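Local coordinates for protein tengpin (Thermoanaerobacter tengcongensis, PDB 2VH4) that probably inhibits serine-type endopeptidases as a member of the serpin family, here seen in a latent, loop-inserted form, at residues A[18-23]-A[70-75]; A[165-170]-A[338-343]; A[179-184]-A[327-332]; A[187-192]-A[201-206]. All coordinates share one frame; numbering follows the deposited sequence.

Contact 1 (A[18-23]-A[70-75])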
loop_
_atom_site.group_PDB
_atom_site.type_symbol
_atom_site.label_atom_id
_atom_site.label_comp_id
_atom_site.label_asym_id
_atom_site.label_seq_id
_atom_site.Cartn_x
_atom_site.Cartn_y
_atom_site.Cartn_z
ATOM N N ILE A 18 -13.101 -6.673 -6.373
ATOM C CA ILE A 18 -13.355 -5.417 -5.691
ATOM C C ILE A 18 -13.528 -5.657 -4.195
ATOM O O ILE A 18 -12.812 -5.076 -3.378
ATOM C CB ILE A 18 -14.575 -4.683 -6.296
ATOM C CG1 ILE A 18 -14.196 -4.086 -7.656
ATOM C CG2 ILE A 18 -15.102 -3.594 -5.332
ATOM C CD1 ILE A 18 -15.386 -3.644 -8.504
ATOM N N TYR A 19 -14.456 -6.543 -3.846
ATOM C CA TYR A 19 -14.791 -6.779 -2.446
ATOM C C TYR A 19 -13.754 -7.594 -1.676
ATOM O O TYR A 19 -13.582 -7.380 -0.476
ATOM C CB TYR A 19 -16.197 -7.370 -2.321
ATOM C CG TYR A 19 -17.282 -6.339 -2.550
ATOM C CD1 TYR A 19 -17.853 -6.155 -3.815
ATOM C CD2 TYR A 19 -17.728 -5.537 -1.509
ATOM C CE1 TYR A 19 -18.854 -5.200 -4.027
ATOM C CE2 TYR A 19 -18.727 -4.592 -1.704
ATOM C CZ TYR A 19 -19.284 -4.423 -2.964
ATOM O OH TYR A 19 -20.268 -3.475 -3.144
ATOM N N ASN A 20 -13.067 -8.513 -2.355
ATOM C CA ASN A 20 -12.004 -9.287 -1.714
ATOM C C ASN A 20 -10.772 -8.445 -1.438
ATOM O O ASN A 20 -10.145 -8.578 -0.389
ATOM C CB ASN A 20 -11.612 -10.515 -2.537
ATOM C CG ASN A 20 -12.495 -11.710 -2.263
ATOM O OD1 ASN A 20 -13.608 -11.571 -1.761
ATOM N ND2 ASN A 20 -12.003 -12.899 -2.599
ATOM N N THR A 21 -10.437 -7.581 -2.391
ATOM C CA THR A 21 -9.291 -6.691 -2.267
ATOM C C THR A 21 -9.610 -5.561 -1.291
ATOM O O THR A 21 -8.715 -5.041 -0.615
ATOM C CB THR A 21 -8.876 -6.154 -3.651
ATOM O OG1 THR A 21 -8.672 -7.271 -4.528
ATOM C CG2 THR A 21 -7.601 -5.320 -3.574
ATOM N N ALA A 22 -10.890 -5.202 -1.213
ATOM C CA ALA A 22 -11.365 -4.262 -0.211
ATOM C C ALA A 22 -11.164 -4.864 1.168
ATOM O O ALA A 22 -10.728 -4.181 2.107
ATOM C CB ALA A 22 -12.829 -3.936 -0.433
ATOM N N ASP A 23 -11.473 -6.155 1.275
ATOM C CA ASP A 23 -11.370 -6.854 2.541
ATOM C C ASP A 23 -9.929 -6.909 3.023
ATOM O O ASP A 23 -9.659 -6.630 4.190
ATOM C CB ASP A 23 -11.952 -8.258 2.453
ATOM C CG ASP A 23 -12.058 -8.910 3.810
ATOM O OD1 ASP A 23 -12.845 -8.406 4.641
ATOM O OD2 ASP A 23 -11.342 -9.907 4.055
ATOM N N GLY A 70 -6.204 -12.846 -1.151
ATOM C CA GLY A 70 -7.350 -12.976 -2.031
ATOM C C GLY A 70 -8.536 -13.715 -1.465
ATOM O O GLY A 70 -9.516 -13.941 -2.185
ATOM N N LYS A 71 -8.465 -14.088 -0.184
ATOM C CA LYS A 71 -9.512 -14.889 0.456
ATOM C C LYS A 71 -9.663 -16.230 -0.250
ATOM O O LYS A 71 -9.043 -17.215 0.139
ATOM C CB LYS A 71 -10.855 -14.151 0.447
ATOM C CG LYS A 71 -11.263 -13.511 1.748
ATOM C CD LYS A 71 -12.765 -13.299 1.730
ATOM C CE LYS A 71 -13.242 -12.452 2.887
ATOM N NZ LYS A 71 -14.670 -12.068 2.694
ATOM N N ASP A 72 -10.474 -16.241 -1.306
ATOM C CA ASP A 72 -10.804 -17.452 -2.052
ATOM C C ASP A 72 -10.315 -17.357 -3.500
ATOM O O ASP A 72 -10.565 -18.247 -4.322
ATOM C CB ASP A 72 -12.317 -17.696 -2.018
ATOM C CG ASP A 72 -13.099 -16.596 -2.706
ATOM O OD1 ASP A 72 -13.232 -15.501 -2.122
ATOM O OD2 ASP A 72 -13.579 -16.830 -3.833
ATOM N N ILE A 73 -9.628 -16.262 -3.805
ATOM C CA ILE A 73 -9.026 -16.092 -5.110
ATOM C C ILE A 73 -7.715 -16.868 -5.092
ATOM O O ILE A 73 -6.918 -16.733 -4.161
ATOM C CB ILE A 73 -8.809 -14.601 -5.458
ATOM C CG1 ILE A 73 -10.157 -13.872 -5.559
ATOM C CG2 ILE A 73 -8.057 -14.458 -6.771
ATOM C CD1 ILE A 73 -10.065 -12.359 -5.445
ATOM N N SER A 74 -7.515 -17.708 -6.106
ATOM C CA SER A 74 -6.259 -18.439 -6.253
ATOM C C SER A 74 -5.216 -17.450 -6.739
ATOM O O SER A 74 -5.569 -16.432 -7.336
ATOM C CB SER A 74 -6.410 -19.593 -7.250
ATOM O OG SER A 74 -6.485 -19.111 -8.580
ATOM N N ILE A 75 -3.944 -17.741 -6.483
ATOM C CA ILE A 75 -2.852 -16.878 -6.953
ATOM C C ILE A 75 -2.865 -16.695 -8.482
ATOM O O ILE A 75 -2.528 -15.623 -8.975
ATOM C CB ILE A 75 -1.449 -17.329 -6.406
ATOM C CG1 ILE A 75 -0.384 -16.241 -6.607
ATOM C CG2 ILE A 75 -0.997 -18.657 -7.020
ATOM C CD1 ILE A 75 -0.738 -14.868 -6.056
HETATM O O HOH W 1 -15.231 -10.346 0.367
#
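Asn20 reaches out from helix 15-32 and presents its amide nitrogen to the turn beginning at Gly70, and most of the contact is built around that one NH2 group. Asn20 ND2 donates to Asp72 OD1 at 2.9 Å, the bond running nearly straight (168°) and lying in the plane of the amide. The two planes stand nearly perpendicular (85°), and the nitrogen meets OD1 from above the carboxylate plane. The arrangement depends on the first torsion of Asp72, which sets CG between the backbone N and the carbonyl carbon (chi1 64°) and folds the acid back toward the helix; its other oxygen, OD2, forms a salt bridge with Lys16. Asn20 ND2 also makes a weak, bent bond of 2.7 Å to Gly70 O. Ile73 CD1 packs beside the amide, 3.5 Å from Asn20 ND2. Lys71 crosses the asparagine at about a right angle, its extended chain carrying CE to 3.4 Å from Asp23 OD2, although the ammonium itself makes no salt bridge there. Instead, one water accepts from Lys71 NZ and donates to Asn20 OD1. Putting a leucine at Asn20 would probably deprive Gly70 O and Asp72 OD1 of this donor and the water of its acceptor, leaving the turn less firmly held. This side-chain-to-turn hydrogen bonding, just past the end of helix 59-70 where Lys71 takes positive phi, joins the N-terminal helix of the serpin fold to the link leading into helix 75-88.

Contact 2 (A[165-170]-A[338-343])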
loop_
_atom_site.group_PDB
_atom_site.type_symbol
_atom_site.label_atom_id
_atom_site.label_comp_id
_atom_site.label_asym_id
_atom_site.label_seq_id
_atom_site.Cartn_x
_atom_site.Cartn_y
_atom_site.Cartn_z
ATOM N N VAL A 165 18.966 -12.984 -0.789
ATOM C CA VAL A 165 19.089 -13.501 -2.154
ATOM C C VAL A 165 18.141 -12.830 -3.149
ATOM O O VAL A 165 18.390 -12.853 -4.357
ATOM C CB VAL A 165 18.932 -15.051 -2.217
ATOM C CG1 VAL A 165 20.001 -15.745 -1.371
ATOM C CG2 VAL A 165 17.543 -15.486 -1.784
ATOM N N MET A 166 17.061 -12.235 -2.641
ATOM C CA MET A 166 16.040 -11.613 -3.494
ATOM C C MET A 166 15.294 -10.469 -2.815
ATOM O O MET A 166 14.938 -10.554 -1.643
ATOM C CB MET A 166 15.021 -12.654 -3.996
ATOM C CG MET A 166 14.084 -12.116 -5.089
ATOM S SD MET A 166 12.842 -13.276 -5.697
ATOM C CE MET A 166 13.786 -14.291 -6.834
ATOM N N TYR A 167 15.063 -9.401 -3.570
ATOM C CA TYR A 167 14.122 -8.363 -3.161
ATOM C C TYR A 167 13.035 -8.255 -4.215
ATOM O O TYR A 167 13.325 -8.082 -5.400
ATOM C CB TYR A 167 14.815 -7.010 -2.984
ATOM C CG TYR A 167 15.799 -6.963 -1.839
ATOM C CD1 TYR A 167 17.139 -7.288 -2.033
ATOM C CD2 TYR A 167 15.393 -6.587 -0.563
ATOM C CE1 TYR A 167 18.047 -7.249 -0.984
ATOM C CE2 TYR A 167 16.294 -6.539 0.489
ATOM C CZ TYR A 167 17.619 -6.878 0.270
ATOM O OH TYR A 167 18.517 -6.828 1.305
ATOM N N LEU A 168 11.789 -8.393 -3.780
ATOM C CA LEU A 168 10.648 -8.143 -4.644
ATOM C C LEU A 168 10.115 -6.773 -4.251
ATOM O O LEU A 168 9.755 -6.556 -3.092
ATOM C CB LEU A 168 9.571 -9.227 -4.479
ATOM C CG LEU A 168 10.031 -10.678 -4.651
ATOM C CD1 LEU A 168 10.434 -11.293 -3.310
ATOM C CD2 LEU A 168 8.950 -11.508 -5.308
ATOM N N ILE A 169 10.098 -5.847 -5.206
ATOM C CA ILE A 169 9.783 -4.447 -4.907
ATOM C C ILE A 169 8.686 -3.872 -5.802
ATOM O O ILE A 169 8.768 -3.947 -7.026
ATOM C CB ILE A 169 11.046 -3.547 -5.004
ATOM C CG1 ILE A 169 12.179 -4.091 -4.130
ATOM C CG2 ILE A 169 10.711 -2.109 -4.615
ATOM C CD1 ILE A 169 13.554 -3.564 -4.493
ATOM N N ASN A 170 7.662 -3.300 -5.179
ATOM C CA ASN A 170 6.664 -2.540 -5.909
ATOM C C ASN A 170 6.708 -1.063 -5.538
ATOM O O ASN A 170 6.821 -0.718 -4.350
ATOM C CB ASN A 170 5.261 -3.088 -5.676
ATOM C CG ASN A 170 4.181 -2.155 -6.209
ATOM O OD1 ASN A 170 3.765 -1.216 -5.531
ATOM N ND2 ASN A 170 3.744 -2.396 -7.437
ATOM N N SER A 338 8.956 -3.351 -0.284
ATOM C CA SER A 338 10.020 -4.304 -0.595
ATOM C C SER A 338 9.899 -5.545 0.292
ATOM O O SER A 338 9.739 -5.439 1.512
ATOM C CB SER A 338 11.415 -3.657 -0.511
ATOM O OG SER A 338 12.143 -4.094 0.624
ATOM N N VAL A 339 9.948 -6.711 -0.348
ATOM C CA VAL A 339 9.883 -7.999 0.331
ATOM C C VAL A 339 11.280 -8.628 0.313
ATOM O O VAL A 339 11.866 -8.823 -0.750
ATOM C CB VAL A 339 8.841 -8.926 -0.351
ATOM C CG1 VAL A 339 8.782 -10.298 0.318
ATOM C CG2 VAL A 339 7.465 -8.257 -0.358
ATOM N N ASP A 340 11.813 -8.927 1.494
ATOM C CA ASP A 340 13.195 -9.386 1.615
ATOM C C ASP A 340 13.314 -10.891 1.866
ATOM O O ASP A 340 12.908 -11.397 2.920
ATOM C CB ASP A 340 13.939 -8.590 2.694
ATOM C CG ASP A 340 15.445 -8.830 2.672
ATOM O OD1 ASP A 340 15.904 -9.781 1.992
ATOM O OD2 ASP A 340 16.176 -8.055 3.333
ATOM N N ILE A 341 13.890 -11.585 0.882
ATOM C CA ILE A 341 14.099 -13.031 0.926
ATOM C C ILE A 341 15.531 -13.360 1.368
ATOM O O ILE A 341 16.504 -13.013 0.684
ATOM C CB ILE A 341 13.783 -13.689 -0.452
ATOM C CG1 ILE A 341 12.346 -13.376 -0.901
ATOM C CG2 ILE A 341 14.032 -15.188 -0.420
ATOM C CD1 ILE A 341 11.227 -13.905 0.008
ATOM N N THR A 342 15.650 -14.036 2.509
ATOM C CA THR A 342 16.957 -14.284 3.123
ATOM C C THR A 342 17.124 -15.719 3.627
ATOM O O THR A 342 16.150 -16.451 3.784
ATOM C CB THR A 342 17.247 -13.272 4.260
ATOM O OG1 THR A 342 18.642 -13.309 4.597
ATOM C CG2 THR A 342 16.418 -13.582 5.487
ATOM N N ALA A 343 18.372 -16.099 3.891
ATOM C CA ALA A 343 18.720 -17.488 4.190
ATOM C C ALA A 343 18.809 -17.795 5.683
ATOM O O ALA A 343 18.496 -18.909 6.111
ATOM C CB ALA A 343 20.026 -17.855 3.504
#
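Met166 and Leu168 pair with Ile341 and Val339 in hydrogen-bonded register on antiparallel strands whose axes run 169° apart and approach to 4.5 Å, and Val165 and Met166 together face Ile341 as a classic beta bulge. In that bulge Ile341 O takes a straight bond from Val165 N (2.9 Å) and a weak one from Met166 N, so a single carbonyl serves two successive amides. On one face the packing is wholly apolar: Leu168 CD1 meets Ile341 CG1 at 3.7 Å, the two chains crossing at a slant, while Met166 CB rests 3.9 Å from Ile341 CB. Val165 CG2 reaches the other branch of the same isoleucine, CG2, at 3.8 Å. The opposite face carries Tyr167 and Asp340, side by side and pointing the same way, with ring and carboxylate planes 40° apart. Asp340 CG stands anti to the backbone N (chi1 -169°), a setting that brings OD2 to 3.2 Å from Tyr167 CE2. Asp164 is close to this pair, receiving a weak hydrogen bond from the tyrosine hydroxyl and lying near Asp340 as a like charge. A serine in place of Tyr167 would probably open a gap beside the Asp340 carboxylate and strip Phe133 of its ring partner. Further along this face Ile169 CG1 packs on Ser338 CB at 3.7 Å. Strand 330-342 lies between strands 164-177 and 314-326, the position that the reactive-centre loop takes as the fourth strand of sheet A in latent and cleaved serpins.

Contact 3 (A[179-184]-A[327-332])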
loop_
_atom_site.group_PDB
_atom_site.type_symbol
_atom_site.label_atom_id
_atom_site.label_comp_id
_atom_site.label_asym_id
_atom_site.label_seq_id
_atom_site.Cartn_x
_atom_site.Cartn_y
_atom_site.Cartn_z
ATOM N N GLU A 179 -10.262 18.687 -8.632
ATOM C CA GLU A 179 -11.220 19.193 -9.605
ATOM C C GLU A 179 -11.461 20.683 -9.340
ATOM O O GLU A 179 -11.502 21.491 -10.272
ATOM C CB GLU A 179 -12.528 18.416 -9.495
ATOM C CG GLU A 179 -13.623 18.872 -10.442
ATOM C CD GLU A 179 -13.671 18.019 -11.675
ATOM O OE1 GLU A 179 -12.827 18.216 -12.581
ATOM O OE2 GLU A 179 -14.552 17.139 -11.728
ATOM N N THR A 180 -11.619 21.029 -8.062
ATOM C CA THR A 180 -11.780 22.413 -7.628
ATOM C C THR A 180 -10.720 22.711 -6.580
ATOM O O THR A 180 -10.822 22.274 -5.431
ATOM C CB THR A 180 -13.194 22.688 -7.044
ATOM O OG1 THR A 180 -14.199 22.225 -7.957
ATOM C CG2 THR A 180 -13.399 24.186 -6.781
ATOM N N VAL A 181 -9.697 23.451 -6.993
ATOM C CA VAL A 181 -8.590 23.823 -6.109
ATOM C C VAL A 181 -9.078 24.737 -4.975
ATOM O O VAL A 181 -10.170 25.291 -5.050
ATOM C CB VAL A 181 -7.420 24.491 -6.902
ATOM C CG1 VAL A 181 -6.909 23.558 -7.998
ATOM C CG2 VAL A 181 -7.848 25.845 -7.500
ATOM N N TYR A 182 -8.284 24.867 -3.921
ATOM C CA TYR A 182 -8.567 25.853 -2.882
ATOM C C TYR A 182 -7.854 27.175 -3.182
ATOM O O TYR A 182 -6.646 27.191 -3.435
ATOM C CB TYR A 182 -8.101 25.361 -1.512
ATOM C CG TYR A 182 -8.738 24.091 -1.008
ATOM C CD1 TYR A 182 -8.170 22.851 -1.294
ATOM C CD2 TYR A 182 -9.880 24.129 -0.204
ATOM C CE1 TYR A 182 -8.735 21.672 -0.816
ATOM C CE2 TYR A 182 -10.454 22.956 0.281
ATOM C CZ TYR A 182 -9.875 21.728 -0.030
ATOM O OH TYR A 182 -10.422 20.555 0.438
ATOM N N GLU A 183 -8.607 28.271 -3.159
ATOM C CA GLU A 183 -8.027 29.606 -3.073
ATOM C C GLU A 183 -7.436 29.704 -1.671
ATOM O O GLU A 183 -7.980 29.110 -0.737
ATOM C CB GLU A 183 -9.106 30.685 -3.244
ATOM C CG GLU A 183 -9.640 30.874 -4.666
ATOM C CD GLU A 183 -10.944 31.696 -4.727
ATOM O OE1 GLU A 183 -11.510 31.819 -5.839
ATOM O OE2 GLU A 183 -11.413 32.214 -3.680
ATOM N N LYS A 184 -6.338 30.444 -1.513
ATOM C CA LYS A 184 -5.713 30.607 -0.192
ATOM C C LYS A 184 -6.655 31.270 0.824
ATOM O O LYS A 184 -6.540 31.036 2.028
ATOM C CB LYS A 184 -4.392 31.372 -0.301
ATOM C CG LYS A 184 -3.486 31.260 0.929
ATOM C CD LYS A 184 -2.848 29.883 1.053
ATOM C CE LYS A 184 -2.176 29.708 2.406
ATOM N NZ LYS A 184 -1.422 28.428 2.485
ATOM N N ASP A 327 -2.363 19.488 -0.279
ATOM C CA ASP A 327 -2.340 20.933 -0.247
ATOM C C ASP A 327 -3.514 21.509 -1.046
ATOM O O ASP A 327 -4.484 20.802 -1.343
ATOM C CB ASP A 327 -1.000 21.447 -0.780
ATOM C CG ASP A 327 -0.819 21.200 -2.278
ATOM O OD1 ASP A 327 -1.565 20.393 -2.880
ATOM O OD2 ASP A 327 0.084 21.826 -2.860
ATOM N N GLU A 328 -3.398 22.787 -1.401
ATOM C CA GLU A 328 -4.461 23.551 -2.053
ATOM C C GLU A 328 -4.716 23.131 -3.495
ATOM O O GLU A 328 -5.810 23.329 -4.021
ATOM C CB GLU A 328 -4.124 25.040 -2.014
ATOM C CG GLU A 328 -4.122 25.637 -0.608
ATOM C CD GLU A 328 -2.809 25.470 0.136
ATOM O OE1 GLU A 328 -1.895 24.773 -0.352
ATOM O OE2 GLU A 328 -2.689 26.051 1.226
ATOM N N LEU A 329 -3.710 22.534 -4.120
ATOM C CA LEU A 329 -3.774 22.244 -5.544
ATOM C C LEU A 329 -4.107 20.788 -5.830
ATOM O O LEU A 329 -4.682 20.479 -6.872
ATOM C CB LEU A 329 -2.463 22.650 -6.221
ATOM C CG LEU A 329 -2.152 24.140 -6.026
ATOM C CD1 LEU A 329 -0.652 24.395 -5.955
ATOM C CD2 LEU A 329 -2.816 25.000 -7.106
ATOM N N GLY A 330 -3.756 19.904 -4.900
ATOM C CA GLY A 330 -4.039 18.485 -5.054
ATOM C C GLY A 330 -3.345 17.588 -4.055
ATOM O O GLY A 330 -3.235 17.912 -2.870
ATOM N N THR A 331 -2.881 16.444 -4.545
ATOM C CA THR A 331 -2.254 15.440 -3.702
ATOM C C THR A 331 -1.149 14.721 -4.450
ATOM O O THR A 331 -1.327 14.275 -5.589
ATOM C CB THR A 331 -3.289 14.410 -3.191
ATOM O OG1 THR A 331 -4.359 15.093 -2.537
ATOM C CG2 THR A 331 -2.664 13.437 -2.204
ATOM N N LYS A 332 0.003 14.635 -3.798
ATOM C CA LYS A 332 1.097 13.786 -4.237
ATOM C C LYS A 332 1.196 12.643 -3.234
ATOM O O LYS A 332 1.159 12.874 -2.028
ATOM C CB LYS A 332 2.412 14.570 -4.265
ATOM C CG LYS A 332 2.539 15.585 -5.394
ATOM C CD LYS A 332 3.728 16.523 -5.148
ATOM C CE LYS A 332 4.350 17.030 -6.460
ATOM N NZ LYS A 332 3.435 17.878 -7.293
#
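Glu328 lies against Tyr182 at its base and Lys184 at its tip, and can be followed outward from one to the other. Its CB sits 3.6 Å from Tyr182 O, and CG, the next atom, stays beside Tyr182 CB. There the chain bends (chi2 85°), turning the carboxylate toward the lysine, and CD comes to 4.0 Å from Lys184 NZ. At the end, Glu328 OE2 forms a salt bridge with Lys184 NZ at 3.0 Å, the ammonium approaching from above the carboxylate plane. Lys184 bends at its own chi2 to get there. The backbone of Glu328 is held as well: Tyr182 N donates to Glu328 O at 2.9 Å in the carbonyl plane, and the edge of the tyrosine ring lies close to that oxygen. Val181 CB packs at 3.5 Å on the same carbonyl. Within the turn, Asp327 OD1 accepts from Gly330 N in an Asx motif. Glu328 OE2 lies between two lysines, Lys184 and Lys273, and Lys184 between two glutamates, Glu328 and Glu203; this would probably keep Glu328 ionised, and probably helps hold the turn before strand 330-342 against the loop 179-184.

Contact 4 (A[187-192]-A[201-206])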
loop_
_atom_site.group_PDB
_atom_site.type_symbol
_atom_site.label_atom_id
_atom_site.label_comp_id
_atom_site.label_asym_id
_atom_site.label_seq_id
_atom_site.Cartn_x
_atom_site.Cartn_y
_atom_site.Cartn_z
ATOM N N VAL A 187 -8.304 29.069 3.198
ATOM C CA VAL A 187 -7.361 28.385 4.078
ATOM C C VAL A 187 -7.023 29.271 5.276
ATOM O O VAL A 187 -6.826 30.478 5.133
ATOM C CB VAL A 187 -6.055 27.982 3.329
ATOM C CG1 VAL A 187 -5.207 27.024 4.172
ATOM C CG2 VAL A 187 -6.370 27.355 1.976
ATOM N N HIS A 188 -6.952 28.649 6.452
ATOM C CA HIS A 188 -6.798 29.354 7.722
ATOM C C HIS A 188 -5.945 28.509 8.671
ATOM O O HIS A 188 -6.214 27.327 8.876
ATOM C CB HIS A 188 -8.188 29.638 8.312
ATOM C CG HIS A 188 -8.171 30.225 9.687
ATOM N ND1 HIS A 188 -7.877 31.552 9.930
ATOM C CD2 HIS A 188 -8.445 29.675 10.895
ATOM C CE1 HIS A 188 -7.956 31.790 11.227
ATOM N NE2 HIS A 188 -8.302 30.668 11.836
ATOM N N GLU A 189 -4.909 29.122 9.234
ATOM C CA GLU A 189 -3.980 28.431 10.122
ATOM C C GLU A 189 -4.372 28.547 11.594
ATOM O O GLU A 189 -4.454 29.643 12.143
ATOM C CB GLU A 189 -2.563 28.960 9.909
ATOM C CG GLU A 189 -1.469 28.105 10.528
ATOM C CD GLU A 189 -0.081 28.608 10.184
ATOM O OE1 GLU A 189 0.161 29.828 10.297
ATOM O OE2 GLU A 189 0.772 27.781 9.800
ATOM N N ASP A 190 -4.616 27.404 12.226
ATOM C CA ASP A 190 -4.909 27.360 13.653
ATOM C C ASP A 190 -3.704 26.853 14.416
ATOM O O ASP A 190 -3.046 25.887 14.008
ATOM C CB ASP A 190 -6.094 26.447 13.949
ATOM C CG ASP A 190 -7.394 26.977 13.404
ATOM O OD1 ASP A 190 -7.657 28.190 13.535
ATOM O OD2 ASP A 190 -8.162 26.162 12.860
ATOM N N ILE A 191 -3.431 27.514 15.533
ATOM C CA ILE A 191 -2.330 27.134 16.397
ATOM C C ILE A 191 -2.895 26.445 17.636
ATOM O O ILE A 191 -3.871 26.901 18.223
ATOM C CB ILE A 191 -1.446 28.364 16.757
ATOM C CG1 ILE A 191 -0.836 28.962 15.481
ATOM C CG2 ILE A 191 -0.344 27.985 17.744
ATOM C CD1 ILE A 191 -0.408 30.411 15.601
ATOM N N PHE A 192 -2.283 25.324 17.998
ATOM C CA PHE A 192 -2.656 24.573 19.193
ATOM C C PHE A 192 -1.433 23.875 19.785
ATOM O O PHE A 192 -0.369 23.832 19.165
ATOM C CB PHE A 192 -3.783 23.571 18.882
ATOM C CG PHE A 192 -3.398 22.489 17.905
ATOM C CD1 PHE A 192 -3.156 21.191 18.350
ATOM C CD2 PHE A 192 -3.291 22.762 16.542
ATOM C CE1 PHE A 192 -2.798 20.179 17.453
ATOM C CE2 PHE A 192 -2.932 21.762 15.635
ATOM C CZ PHE A 192 -2.690 20.464 16.091
ATOM N N LYS A 201 0.859 23.700 14.313
ATOM C CA LYS A 201 0.157 24.620 13.432
ATOM C C LYS A 201 -0.395 23.823 12.279
ATOM O O LYS A 201 0.362 23.232 11.500
ATOM C CB LYS A 201 1.104 25.685 12.886
ATOM C CG LYS A 201 1.563 26.716 13.894
ATOM C CD LYS A 201 2.957 27.225 13.571
ATOM C CE LYS A 201 3.056 27.811 12.180
ATOM N NZ LYS A 201 4.388 28.445 11.938
ATOM N N VAL A 202 -1.718 23.801 12.180
ATOM C CA VAL A 202 -2.380 23.089 11.108
ATOM C C VAL A 202 -3.184 24.068 10.267
ATOM O O VAL A 202 -3.978 24.860 10.785
ATOM C CB VAL A 202 -3.254 21.915 11.636
ATOM C CG1 VAL A 202 -4.108 21.312 10.517
ATOM C CG2 VAL A 202 -2.370 20.826 12.255
ATOM N N GLU A 203 -2.942 24.020 8.965
ATOM C CA GLU A 203 -3.718 24.780 8.014
ATOM C C GLU A 203 -4.945 23.976 7.634
ATOM O O GLU A 203 -4.839 22.818 7.223
ATOM C CB GLU A 203 -2.887 25.087 6.777
ATOM C CG GLU A 203 -1.798 26.111 7.017
ATOM C CD GLU A 203 -1.168 26.581 5.735
ATOM O OE1 GLU A 203 -1.499 27.698 5.289
ATOM O OE2 GLU A 203 -0.354 25.827 5.164
ATOM N N PHE A 204 -6.111 24.590 7.794
ATOM C CA PHE A 204 -7.355 23.969 7.386
ATOM C C PHE A 204 -7.888 24.572 6.093
ATOM O O PHE A 204 -7.897 25.787 5.911
ATOM C CB PHE A 204 -8.396 24.067 8.503
ATOM C CG PHE A 204 -8.159 23.103 9.619
ATOM C CD1 PHE A 204 -7.563 23.523 10.802
ATOM C CD2 PHE A 204 -8.511 21.760 9.481
ATOM C CE1 PHE A 204 -7.337 22.618 11.846
ATOM C CE2 PHE A 204 -8.285 20.851 10.512
ATOM C CZ PHE A 204 -7.701 21.282 11.697
ATOM N N MET A 205 -8.340 23.702 5.203
ATOM C CA MET A 205 -8.815 24.113 3.900
ATOM C C MET A 205 -10.323 23.897 3.786
ATOM O O MET A 205 -10.808 22.769 3.911
ATOM C CB MET A 205 -8.065 23.342 2.814
ATOM C CG MET A 205 -6.550 23.376 2.963
ATOM S SD MET A 205 -5.683 22.632 1.577
ATOM C CE MET A 205 -6.155 20.909 1.734
ATOM N N ASN A 206 -11.047 24.989 3.547
ATOM C CA ASN A 206 -12.504 24.965 3.449
ATOM C C ASN A 206 -13.053 24.936 2.031
ATOM O O ASN A 206 -12.671 25.742 1.174
ATOM C CB ASN A 206 -13.129 26.134 4.212
ATOM C CG ASN A 206 -13.405 25.799 5.665
ATOM O OD1 ASN A 206 -12.479 25.590 6.461
ATOM N ND2 ASN A 206 -14.686 25.742 6.021
HETATM O O HOH W 2 2.709 30.841 10.960
HETATM O O HOH W 3 1.075 24.896 9.333
#
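Val187 packs on Met205 at the more buried end of this antiparallel pair, its CA 3.2 Å from Phe204 O in a CA-H...O contact. The two side chains lie alongside each other, with Val187 CG1 at 4.1 Å from Met205 CG. Reciprocal bonds between His188 and Phe204, then between Asp190 and Val202, carry the pairing onward; the straightest is Phe204 N to His188 O, at 176°. On the face that holds Val202, its two methyls serve different rings: CG1 sits 3.7 Å above the plane of the Phe204 ring, offset toward the rim, whereas CG2 meets the edge of Phe192 at CE2, 3.6 Å away. Phe192 can reach it because its CG lies between the backbone N and the carbonyl carbon (chi1 64°).

On the same face as Val187 and Met205, but toward the other end of the pair, the contact opens to water around Glu189 and Lys201. These cross at a slant, with Glu189 OE2 3.3 Å from Lys201 CE but 4.3 Å from NZ, short of a salt bridge. Water supplies the link, one molecule joining Glu189 OE1 to the ammonium and another joining OE2 to Lys201 O. Ile191 flanks the lysine, its CG1 touching Lys201 CG. Strand 199-209 pairs on with strand 263-281, so within this chain strand 187-193 is the edge strand of serpin sheet C, the sheet whose name the loop C-sheet polymer bears.

From the N terminus, contact 1 closes first, a loop of 46 residues that brings the link after helix 59-70 back to helix 15-32. The chain then enters the loop closed by contact 2, which is far longer and holds contact 3, which in turn encloses the short hairpin of contact 4; nothing crosses. Contacts 2 and 3 share strand 330-342, one at each end, with centres 37 Å apart on opposite sides of the chain's centre. Contacts 3 and 4 touch directly, Tyr182 packing on Met205, so the start of the inserted strand is coupled to sheet C. Contact 1 touches none of the others.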